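Local coordinates for protein GCN5-related N-acetyltransferase (Kribbella flavida, PDB 4IUS) that is a GNAT-family enzyme that probably transfers an acyl group, most likely acetyl from acetyl-CoA, to an acceptor substrate that is not identified, at residues A[13-18]-A[31-36]; A[77-82]-A[91-96]; A[205-210]-A[237-242]. The protein carries 1 engineered substitution. All blocks are in the same frame, centred on the assembly; numbering follows the deposited sequence. Where two conformers were deposited one is given.

From the N terminus, contact 1 closes first: helix 6-19 leads into strand 22-27, and strand 30-35 turns back to lie beneath the helix. Contact 2 follows with a tighter loop, from strand 78-82, which also bonds to strand 44-47 beside strand 30-35, to the end of helix 89-95. Contact 3 closes last, bringing helix 202-216 against the turn before strand 242-251. The three loops stand in series, and none nests in or crosses another. Contacts 1 and 2 adjoin in space, with centres about 16 Å apart, while contact 3 lies on the opposite side of the chain's centre from both. Strand 242-251 leaves contact 3 and runs back to pair with strand 78-82.

Contact 1 of 3, residues A[13-18]-A[31-36]; sequences AQLQGL and VGLLHD. With EDO (1,2-ethanediol), chain E; SO4 (sulfate ion), chain C; SO4 (sulfate ion), chain D.
Leu33 CD1 is the meeting point of both helix leucines: this one methyl lies 3.7 Å from Leu18 CD1 and 4.1 Å from Leu15 CD1. Leu33 stands at about a right angle to both side chains, which come from successive turns of the helix. It also reaches the root of Leu18, where CB and Leu33 CD1 are 3.8 Å apart. Leu15 does not start out toward the strand. With CG swung anti to the backbone N (chi1 178°), it carries CD1 over to the strand, where a second methyl, Val31 CG1, waits at 3.8 Å. Val31 turns CG1 into the space between its own N and carbonyl carbon to get there. This is the helical cover of a small antiparallel meander, strands 22-27, 30-35 and 44-47, with segment 31-36 on the central strand. The short axes of helix and strand run 10.7 Å apart, at 36° to each other. Val46 of strand 44-47 also touches Leu15, Val31 and Leu33, so the apolar patch extends onto the neighbouring strand.

Away from the strand, the helix binds molecules probably left by the crystallisation liquor. Gln16, with its chain extended, presents NE2 to two sulfates. One N-H goes to O2 of the chain D sulfate, 2.9 Å from NE2. The other is split between O1 and O3 of the chain C sulfate. Arg20 NE and Asp183 N supply further sulfate bonds. On another side of the helix, the Ala13 carbonyl takes two bonds: one from Gly17 N, the ordinary helical partner, and one from O2 of the ethanediol, 3.0 Å from Ala13 O. Gly17 has no side chain to block that approach, and its CA lies 3.6 Å from the same O2.

Contact 2 of 3, residues A[77-82]-A[91-96]; sequences LSAELV and YVLVEH
Leu93 alone carries helix 91-95 onto the strand, meeting Leu81 and Ala79 of segment 77-82. Tyr91 heads the segment, pointing away from the strand into the region of a crystal neighbour, while its carbonyl O takes the N-H of Glu95 one turn on. Val92 faces elsewhere, against Val59 and Phe54. Leu93 then turns inward. Its CG sits beside the backbone N (chi1 -66°), and the branch ends in CD1, which meets Leu81 CD1 tip to tip at 3.8 Å. The same methyl comes within 4.4 Å of Ala79 CB, the looser of the two contacts.

Ala79 and Leu81 are alternate residues on one face of strand 78-82, which pairs with strand 242-251 on one side and with Ala45 of strand 44-47 on the other. Glu80 and Val82 point to the other face, toward helix 6-19, so the strand lies between two helices. Leu250, on the adjoining strand 242-251, packs on both Leu93 and Val94 and widens the floor under the helix. Glu95 carries its CG 4.0 Å above the ring plane of His96, offset toward the rim. His96 is the first residue to leave helical geometry, yet its N still bonds Val92 O at 3.2 Å. Val92 CG1 lies in plane at the edge of the His96 ring, and His96 O is bonded by Arg67 NH1, tying the end of the helix to helix 59-71.

Only methyl groups meet between strand and helix, over 89 Å² in all. The pair therefore has no directional bond to fix its register, and its fit rests on the shape and burial of Leu93, Leu81 and Ala79.

Contact 3 of 3, residues A[205-210]-A[237-242]; sequences LATAYA and RRLGYE
Leu239 spreads its two methyls over neighbouring residues of helix 205-210. CD1 lies 3.9 Å from Thr207 CG2, and CD2 lies 3.9 Å from Ala208 CB. The Thr207 and Leu239 side chains cross at about a right angle. Thr207 CG2 also reaches Tyr241, 4.2 Å from CE2, meeting the ring obliquely.

The threonine shows its methyl here because its hydroxyl is turned back along the helix (chi1 -58°), where OG1 bonds Gly203 O. Tyr241 has a polar tie too: its OH bonds Thr211 OG1, which in turn bonds Thr207 O, so the ring is pinned to the next turn of the helix. Gly240, at a positive phi of 102°, lets the chain swing from the short 3-10 turn 237-239 to Tyr241. Farther out, Pro117 packs on Ala208 and Leu239, while Val188 and Leu225 touch both Thr207 and Tyr241.

Helix 202-216 begins at the end of an Arg-X-X-Gly-X-Gly sequence, which in GNAT relatives binds the acetyl-CoA pyrophosphate, and the Gly-Tyr turn leading into the last strand is likewise a recurring feature of the GNAT fold.

Contact 1 of 3, residues A[13-18]-A[31-36]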
# COMPACT_ATOMS: atom_id res chain seq x y z
N ALA A 13 4.13 -3.69 10.22
CA ALA A 13 5.12 -3.24 9.27
C ALA A 13 4.65 -1.98 8.55
O ALA A 13 5.47 -1.07 8.29
CB ALA A 13 5.44 -4.33 8.26
N GLN A 14 3.36 -1.90 8.22
CA GLN A 14 2.83 -0.70 7.61
C GLN A 14 3.04 0.51 8.54
O GLN A 14 3.48 1.57 8.11
CB GLN A 14 1.35 -0.89 7.29
CG GLN A 14 0.72 0.26 6.55
CD GLN A 14 -0.76 0.04 6.44
OE1 GLN A 14 -1.25 -0.35 5.39
NE2 GLN A 14 -1.47 0.20 7.55
N LEU A 15 2.71 0.34 9.81
CA LEU A 15 2.91 1.42 10.77
C LEU A 15 4.38 1.84 10.86
O LEU A 15 4.69 3.02 10.83
CB LEU A 15 2.37 1.02 12.13
CG LEU A 15 2.52 1.99 13.28
CD1 LEU A 15 1.92 3.35 13.01
CD2 LEU A 15 1.99 1.37 14.57
N GLN A 16 5.25 0.85 10.98
CA GLN A 16 6.69 1.10 11.06
C GLN A 16 7.15 1.92 9.85
O GLN A 16 7.95 2.88 9.99
CB GLN A 16 7.44 -0.24 11.14
CG GLN A 16 8.94 -0.13 11.33
CD GLN A 16 9.63 -1.47 11.36
OE1 GLN A 16 9.00 -2.52 11.59
NE2 GLN A 16 10.92 -1.46 11.13
N GLY A 17 6.64 1.61 8.66
CA GLY A 17 6.99 2.38 7.45
C GLY A 17 6.44 3.80 7.48
O GLY A 17 7.15 4.78 7.18
N LEU A 18 5.20 3.92 7.89
CA LEU A 18 4.51 5.21 7.83
C LEU A 18 5.13 6.23 8.78
O LEU A 18 5.19 7.42 8.47
CB LEU A 18 3.03 5.07 8.15
CG LEU A 18 2.18 4.40 7.07
CD1 LEU A 18 0.81 4.00 7.63
CD2 LEU A 18 1.99 5.28 5.83
N VAL A 31 -3.64 5.56 16.15
CA VAL A 31 -2.59 6.55 15.98
C VAL A 31 -2.86 7.33 14.71
O VAL A 31 -3.04 6.77 13.62
CB VAL A 31 -1.15 5.96 15.97
CG1 VAL A 31 -0.95 4.86 14.94
CG2 VAL A 31 -0.10 7.07 15.87
N GLY A 32 -2.91 8.65 14.87
CA GLY A 32 -2.99 9.55 13.72
C GLY A 32 -1.61 9.86 13.22
O GLY A 32 -0.68 10.04 14.00
N LEU A 33 -1.46 9.91 11.92
CA LEU A 33 -0.17 10.06 11.26
C LEU A 33 -0.27 11.24 10.30
O LEU A 33 -1.02 11.21 9.33
CB LEU A 33 0.20 8.80 10.54
CG LEU A 33 0.33 7.55 11.42
CD1 LEU A 33 0.34 6.28 10.55
CD2 LEU A 33 1.54 7.61 12.36
N LEU A 34 0.48 12.30 10.60
CA LEU A 34 0.39 13.58 9.86
C LEU A 34 1.70 13.82 9.09
O LEU A 34 2.78 13.92 9.68
CB LEU A 34 0.07 14.75 10.82
CG LEU A 34 -1.37 14.77 11.34
CD1 LEU A 34 -1.57 15.55 12.64
CD2 LEU A 34 -2.34 15.26 10.28
N HIS A 35 1.59 13.95 7.78
CA HIS A 35 2.72 14.22 6.91
C HIS A 35 3.01 15.70 6.90
O HIS A 35 2.15 16.51 7.24
CB HIS A 35 2.33 13.73 5.53
CG HIS A 35 3.48 13.54 4.61
ND1 HIS A 35 4.04 14.54 3.86
CD2 HIS A 35 4.20 12.39 4.34
CE1 HIS A 35 5.07 14.02 3.15
NE2 HIS A 35 5.16 12.72 3.44
N ASP A 36 4.22 16.08 6.51
CA ASP A 36 4.50 17.50 6.28
C ASP A 36 3.61 18.11 5.19
O ASP A 36 3.13 19.23 5.32
CB ASP A 36 5.99 17.71 5.92
CG ASP A 36 6.94 17.51 7.12
OD1 ASP A 36 6.49 17.38 8.28
OD2 ASP A 36 8.17 17.50 6.90
C1 EDO E . 5.22 -2.09 3.86
O1 EDO E . 4.02 -2.61 4.45
C2 EDO E . 6.28 -1.96 4.96
O2 EDO E . 6.32 -0.61 5.48
S SO4 C . 13.11 1.65 11.22
O1 SO4 C . 13.38 0.51 10.32
O2 SO4 C . 12.64 2.81 10.44
O3 SO4 C . 12.00 1.32 12.14
O4 SO4 C . 14.34 2.03 11.95
S SO4 D . 13.50 -4.35 11.19
O1 SO4 D . 13.61 -5.75 10.72
O2 SO4 D . 12.70 -3.51 10.26
O3 SO4 D . 12.87 -4.29 12.52
O4 SO4 D . 14.87 -3.84 11.32

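Contact 2 of 3, residues A[77-82]-A[91-96]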
# COMPACT_ATOMS: atom_id res chain seq x y z
N LEU A 77 -9.80 13.39 7.89
CA LEU A 77 -9.36 12.09 8.43
C LEU A 77 -9.93 10.89 7.66
O LEU A 77 -11.11 10.78 7.40
CB LEU A 77 -9.80 11.98 9.87
CG LEU A 77 -9.39 10.70 10.60
CD1 LEU A 77 -7.89 10.63 10.74
CD2 LEU A 77 -10.06 10.68 11.96
N SER A 78 -9.04 9.98 7.30
CA SER A 78 -9.34 8.62 6.86
C SER A 78 -8.55 7.69 7.72
O SER A 78 -7.60 8.09 8.38
CB SER A 78 -9.02 8.38 5.38
OG SER A 78 -7.70 8.62 5.09
N ALA A 79 -8.93 6.42 7.71
CA ALA A 79 -8.27 5.41 8.49
C ALA A 79 -8.12 4.14 7.66
O ALA A 79 -9.00 3.84 6.82
CB ALA A 79 -9.06 5.09 9.76
N GLU A 80 -7.05 3.42 7.88
CA GLU A 80 -6.82 2.13 7.23
C GLU A 80 -6.49 1.11 8.30
O GLU A 80 -5.56 1.32 9.07
CB GLU A 80 -5.70 2.19 6.21
CG GLU A 80 -5.97 3.03 4.97
CD GLU A 80 -4.93 2.77 3.85
OE1 GLU A 80 -3.99 1.95 4.05
OE2 GLU A 80 -5.09 3.36 2.77
N LEU A 81 -7.25 0.03 8.34
CA LEU A 81 -7.08 -1.05 9.28
C LEU A 81 -6.89 -2.36 8.53
O LEU A 81 -7.19 -2.49 7.35
CB LEU A 81 -8.26 -1.17 10.23
CG LEU A 81 -8.62 0.08 11.03
CD1 LEU A 81 -9.90 -0.15 11.83
CD2 LEU A 81 -7.46 0.46 11.93
N VAL A 82 -6.42 -3.36 9.24
CA VAL A 82 -6.43 -4.75 8.77
C VAL A 82 -7.35 -5.48 9.74
O VAL A 82 -7.06 -5.55 10.93
CB VAL A 82 -5.00 -5.35 8.73
CG1 VAL A 82 -5.11 -6.81 8.22
CG2 VAL A 82 -4.08 -4.52 7.85
N TYR A 91 -15.69 -1.47 13.15
CA TYR A 91 -17.09 -1.27 13.48
C TYR A 91 -17.26 -0.25 14.61
O TYR A 91 -18.21 0.52 14.59
CB TYR A 91 -17.78 -2.56 13.88
CG TYR A 91 -18.15 -3.47 12.73
CD1 TYR A 91 -18.80 -2.97 11.60
CD2 TYR A 91 -18.04 -4.82 12.89
CE1 TYR A 91 -19.23 -3.84 10.60
CE2 TYR A 91 -18.43 -5.69 11.89
CZ TYR A 91 -19.02 -5.19 10.75
OH TYR A 91 -19.40 -6.06 9.77
N VAL A 92 -16.32 -0.19 15.55
CA VAL A 92 -16.40 0.82 16.61
C VAL A 92 -16.15 2.22 16.00
O VAL A 92 -16.80 3.19 16.34
CB VAL A 92 -15.49 0.50 17.78
CG1 VAL A 92 -15.71 1.55 18.89
CG2 VAL A 92 -15.77 -0.91 18.33
N LEU A 93 -15.22 2.33 15.03
CA LEU A 93 -15.01 3.60 14.33
C LEU A 93 -16.25 4.05 13.58
O LEU A 93 -16.57 5.24 13.54
CB LEU A 93 -13.82 3.51 13.37
CG LEU A 93 -12.47 3.32 14.00
CD1 LEU A 93 -11.41 3.15 12.93
CD2 LEU A 93 -12.16 4.55 14.86
N VAL A 94 -16.96 3.11 12.96
CA VAL A 94 -18.19 3.44 12.23
C VAL A 94 -19.24 3.98 13.20
O VAL A 94 -19.92 4.97 12.94
CB VAL A 94 -18.72 2.24 11.44
CG1 VAL A 94 -20.10 2.53 10.86
CG2 VAL A 94 -17.74 1.92 10.30
N GLU A 95 -19.36 3.34 14.34
CA GLU A 95 -20.31 3.76 15.38
C GLU A 95 -20.06 5.22 15.79
O GLU A 95 -20.99 5.95 16.14
CB GLU A 95 -20.22 2.80 16.55
CG GLU A 95 -21.14 3.06 17.70
CD GLU A 95 -20.84 2.17 18.91
OE1 GLU A 95 -19.72 1.57 19.02
OE2 GLU A 95 -21.69 2.14 19.83
N HIS A 96 -18.81 5.64 15.77
CA HIS A 96 -18.41 6.99 16.16
C HIS A 96 -18.11 7.89 14.98
O HIS A 96 -17.38 8.87 15.07
CB HIS A 96 -17.31 6.92 17.21
CG HIS A 96 -17.79 6.21 18.44
ND1 HIS A 96 -18.73 6.75 19.25
CD2 HIS A 96 -17.54 4.92 18.92
CE1 HIS A 96 -19.08 5.84 20.18
NE2 HIS A 96 -18.34 4.73 20.00

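Contact 3 of 3, residues A[205-210]-A[237-242]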
# COMPACT_ATOMS: atom_id res chain seq x y z
N LEU A 205 3.65 -9.05 -15.30
CA LEU A 205 5.12 -9.15 -15.37
C LEU A 205 5.78 -8.13 -14.47
O LEU A 205 6.74 -8.41 -13.76
CB LEU A 205 5.66 -8.99 -16.80
CG LEU A 205 5.28 -10.07 -17.80
CD1 LEU A 205 5.99 -9.72 -19.11
CD2 LEU A 205 5.62 -11.47 -17.34
N ALA A 206 5.25 -6.90 -14.51
CA ALA A 206 5.81 -5.83 -13.70
C ALA A 206 5.71 -6.16 -12.21
O ALA A 206 6.65 -6.01 -11.43
CB ALA A 206 5.14 -4.50 -14.02
N THR A 207 4.52 -6.62 -11.83
CA THR A 207 4.27 -7.01 -10.43
C THR A 207 5.22 -8.10 -10.00
O THR A 207 5.85 -8.02 -8.94
CB THR A 207 2.82 -7.49 -10.25
OG1 THR A 207 1.92 -6.45 -10.65
CG2 THR A 207 2.53 -7.85 -8.81
N ALA A 208 5.39 -9.12 -10.83
CA ALA A 208 6.24 -10.26 -10.52
C ALA A 208 7.69 -9.84 -10.39
O ALA A 208 8.39 -10.23 -9.47
CB ALA A 208 6.04 -11.37 -11.56
N TYR A 209 8.15 -9.02 -11.33
CA TYR A 209 9.55 -8.60 -11.34
C TYR A 209 9.86 -7.65 -10.21
O TYR A 209 10.91 -7.76 -9.58
CB TYR A 209 9.91 -7.99 -12.73
CG TYR A 209 11.38 -7.73 -12.89
CD1 TYR A 209 12.29 -8.78 -13.02
CD2 TYR A 209 11.87 -6.43 -12.97
CE1 TYR A 209 13.62 -8.51 -13.14
CE2 TYR A 209 13.22 -6.18 -13.10
CZ TYR A 209 14.09 -7.25 -13.18
OH TYR A 209 15.47 -7.01 -13.33
N ALA A 210 8.93 -6.75 -9.87
CA ALA A 210 9.10 -5.87 -8.72
C ALA A 210 9.17 -6.70 -7.41
O ALA A 210 10.03 -6.47 -6.55
CB ALA A 210 7.99 -4.84 -8.59
N ARG A 237 -2.92 -14.65 -8.56
CA ARG A 237 -2.65 -16.04 -8.18
C ARG A 237 -1.63 -16.72 -9.08
O ARG A 237 -0.87 -17.56 -8.62
CB ARG A 237 -3.93 -16.88 -8.19
CG ARG A 237 -3.72 -18.31 -7.71
CD ARG A 237 -4.93 -18.99 -7.09
NE ARG A 237 -4.53 -20.01 -6.11
CZ ARG A 237 -4.21 -21.28 -6.39
NH1 ARG A 237 -4.23 -21.72 -7.64
NH2 ARG A 237 -3.86 -22.11 -5.40
N ARG A 238 -1.59 -16.32 -10.34
CA ARG A 238 -0.62 -16.93 -11.27
C ARG A 238 0.82 -16.66 -10.86
O ARG A 238 1.75 -17.37 -11.28
CB ARG A 238 -0.83 -16.39 -12.69
CG ARG A 238 -2.19 -16.67 -13.29
CD ARG A 238 -2.11 -16.54 -14.80
NE ARG A 238 -3.36 -16.88 -15.48
CZ ARG A 238 -4.27 -16.02 -15.91
NH1 ARG A 238 -4.12 -14.70 -15.75
NH2 ARG A 238 -5.36 -16.48 -16.52
N LEU A 239 1.03 -15.59 -10.07
CA LEU A 239 2.32 -15.22 -9.57
C LEU A 239 2.68 -15.82 -8.21
O LEU A 239 3.79 -15.62 -7.70
CB LEU A 239 2.39 -13.69 -9.44
CG LEU A 239 1.94 -12.88 -10.67
CD1 LEU A 239 2.17 -11.39 -10.40
CD2 LEU A 239 2.63 -13.32 -11.93
N GLY A 240 1.71 -16.52 -7.60
CA GLY A 240 1.87 -17.10 -6.29
C GLY A 240 1.20 -16.32 -5.17
O GLY A 240 1.21 -16.78 -4.04
N TYR A 241 0.66 -15.14 -5.45
CA TYR A 241 -0.02 -14.37 -4.41
C TYR A 241 -1.32 -15.07 -4.03
O TYR A 241 -2.05 -15.58 -4.89
CB TYR A 241 -0.35 -12.97 -4.94
CG TYR A 241 0.78 -11.95 -4.86
CD1 TYR A 241 0.92 -11.16 -3.77
CD2 TYR A 241 1.65 -11.76 -5.91
CE1 TYR A 241 1.95 -10.26 -3.67
CE2 TYR A 241 2.67 -10.83 -5.84
CZ TYR A 241 2.82 -10.08 -4.72
OH TYR A 241 3.81 -9.12 -4.57
N GLU A 242 -1.63 -14.99 -2.75
CA GLU A 242 -2.86 -15.56 -2.21
C GLU A 242 -3.48 -14.58 -1.24
O GLU A 242 -2.77 -13.88 -0.54
CB GLU A 242 -2.58 -16.86 -1.46
CG GLU A 242 -1.99 -17.97 -2.28
CD GLU A 242 -1.73 -19.15 -1.39
OE1 GLU A 242 -2.73 -19.71 -0.92
OE2 GLU A 242 -0.54 -19.47 -1.09